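Local coordinates for protein calcium dodecin (PDB 3ONR) that binds calcium ions at interfaces between three subunits of its hollow, spherical homododecamer and may sequester additional small ligands, at residues S32-I36 with V62-M66. The protein carries 2 engineered substitutions. Numbering follows the deposited sequence.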
loop_
_atom_site.group_PDB
_atom_site.type_symbol
_atom_site.label_atom_id
_atom_site.label_comp_id
_atom_site.label_asym_id
_atom_site.label_seq_id
_atom_site.Cartn_x
_atom_site.Cartn_y
_atom_site.Cartn_z
ATOM N N SER A 32 9.995 -28.994 9.871
ATOM C CA SER A 32 9.124 -28.851 11.058
ATOM C C SER A 32 7.681 -29.205 10.819
ATOM O O SER A 32 7.016 -29.780 11.694
ATOM C CB SER A 32 9.081 -27.412 11.547
ATOM O OG SER A 32 10.244 -27.085 12.273
ATOM N N VAL A 33 7.150 -28.834 9.666
ATOM C CA VAL A 33 5.749 -29.104 9.400
ATOM C C VAL A 33 5.657 -29.754 8.039
ATOM O O VAL A 33 6.455 -29.495 7.153
ATOM C CB VAL A 33 4.890 -27.816 9.548
ATOM C CG1 VAL A 33 5.323 -26.989 10.770
ATOM C CG2 VAL A 33 5.064 -26.943 8.357
ATOM N N ASP A 34 4.689 -30.628 7.881
ATOM C CA ASP A 34 4.590 -31.396 6.665
ATOM C C ASP A 34 3.571 -30.767 5.665
ATOM O O ASP A 34 3.494 -31.172 4.521
ATOM C CB ASP A 34 4.216 -32.839 7.038
ATOM C CG ASP A 34 2.941 -32.916 7.922
ATOM O OD1 ASP A 34 2.410 -34.040 8.127
ATOM O OD2 ASP A 34 2.458 -31.855 8.398
ATOM N N ASP A 35 2.823 -29.745 6.073
ATOM C CA ASP A 35 1.718 -29.314 5.198
ATOM C C ASP A 35 1.916 -28.029 4.358
ATOM O O ASP A 35 0.950 -27.433 3.884
ATOM C CB ASP A 35 0.363 -29.321 5.949
ATOM C CG ASP A 35 0.344 -28.380 7.203
ATOM O OD1 ASP A 35 1.421 -28.117 7.813
ATOM O OD2 ASP A 35 -0.786 -27.918 7.535
ATOM N N ILE A 36 3.148 -27.605 4.150
ATOM C CA ILE A 36 3.324 -26.384 3.374
ATOM C C ILE A 36 3.293 -26.625 1.874
ATOM O O ILE A 36 4.092 -27.428 1.328
ATOM C CB ILE A 36 4.576 -25.682 3.766
ATOM C CG1 ILE A 36 4.418 -25.127 5.168
ATOM C CG2 ILE A 36 4.819 -24.539 2.793
ATOM C CD1 ILE A 36 5.711 -24.700 5.783
ATOM N N VAL A 62 4.457 -18.346 4.942
ATOM C CA VAL A 62 3.913 -19.701 4.798
ATOM C C VAL A 62 2.893 -19.908 5.936
ATOM O O VAL A 62 2.962 -19.230 6.963
ATOM C CB VAL A 62 5.051 -20.821 4.924
ATOM C CG1 VAL A 62 6.029 -20.647 3.740
ATOM C CG2 VAL A 62 5.804 -20.658 6.259
ATOM N N SER A 63 1.991 -20.868 5.746
ATOM C CA SER A 63 1.068 -21.220 6.839
ATOM C C SER A 63 1.004 -22.717 7.030
ATOM O O SER A 63 1.357 -23.481 6.121
ATOM C CB SER A 63 -0.301 -20.653 6.554
ATOM O OG SER A 63 -0.764 -21.095 5.278
ATOM N N PHE A 64 0.527 -23.161 8.187
ATOM C CA PHE A 64 0.439 -24.606 8.491
ATOM C C PHE A 64 -0.578 -24.805 9.566
ATOM O O PHE A 64 -0.896 -23.884 10.342
ATOM C CB PHE A 64 1.828 -25.159 9.011
ATOM C CG PHE A 64 2.507 -24.256 10.044
ATOM C CD1 PHE A 64 2.258 -24.402 11.396
ATOM C CD2 PHE A 64 3.276 -23.207 9.640
ATOM C CE1 PHE A 64 2.820 -23.534 12.330
ATOM C CE2 PHE A 64 3.870 -22.347 10.570
ATOM C CZ PHE A 64 3.635 -22.494 11.900
ATOM N N LYS A 65 -1.154 -25.975 9.551
ATOM C CA LYS A 65 -2.157 -26.352 10.606
ATOM C C LYS A 65 -1.577 -26.226 12.026
ATOM O O LYS A 65 -0.421 -26.603 12.259
ATOM C CB LYS A 65 -2.625 -27.780 10.336
ATOM C CG LYS A 65 -3.934 -28.165 10.984
ATOM C CD LYS A 65 -4.638 -29.219 10.109
ATOM C CE LYS A 65 -5.883 -29.684 10.765
ATOM N NZ LYS A 65 -6.488 -30.720 9.877
ATOM N N MET A 66 -2.364 -25.679 12.971
ATOM C CA MET A 66 -1.973 -25.624 14.401
ATOM C C MET A 66 -2.222 -26.961 14.994
ATOM O O MET A 66 -3.323 -27.399 14.923
ATOM C CB MET A 66 -2.899 -24.707 15.196
ATOM C CG MET A 66 -2.755 -23.232 14.850
ATOM S SD MET A 66 -3.822 -22.240 15.971
ATOM C CE MET A 66 -2.831 -20.838 15.535
HETATM O O HOH W 1 0.789 -28.653 10.730
HETATM O O HOH W 2 -0.769 -25.400 4.509
#
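With chi1 at 59°, Asp35 holds its carboxylate between its own backbone N and carbonyl carbon, while Phe64 (chi1 45°) sets its ring in the equivalent position, which brings the carboxylate to the backbone N of Lys65 and beside Phe64 CB, with one face of the ring turned to Val33. Asp35 OD2 accepts the backbone N-H of Lys65 through its syn lone pair, at 2.8 Å from Lys65 N and nearly straight at 171°. The other oxygen, OD1, lies 3.2 Å from Phe64 CB and accepts a hydrogen bond from a water that also donates to Lys65 O, so the carboxylate is tied to Lys65 N directly and to Lys65 O through the water. Val33 meets the root of the ring with both methyls: CG2 lies 3.8 Å from Phe64 CB, and CG1 makes a CH-pi contact over one face, 4.3 Å from the Phe64 ring centroid. Leu72 of a second subunit packs on both Val33 and Phe64.

In the dodecin fold the helix packs against a three-stranded antiparallel sheet (strand order 1-3-2); here the loop leaving helix 18-32 meets the end of the central strand 54-65, where the backbone of Phe64 hydrogen-bonds to Lys6 of strand 4-14. Earlier in the strand, Ile36 CD1 packs 4.0 Å from Val62 CB, and Ile36 CG1 passes 3.6 Å from Ser63 O. A second water donates to Asp35 O and, at a longer 3.3 Å, to Ser63 O.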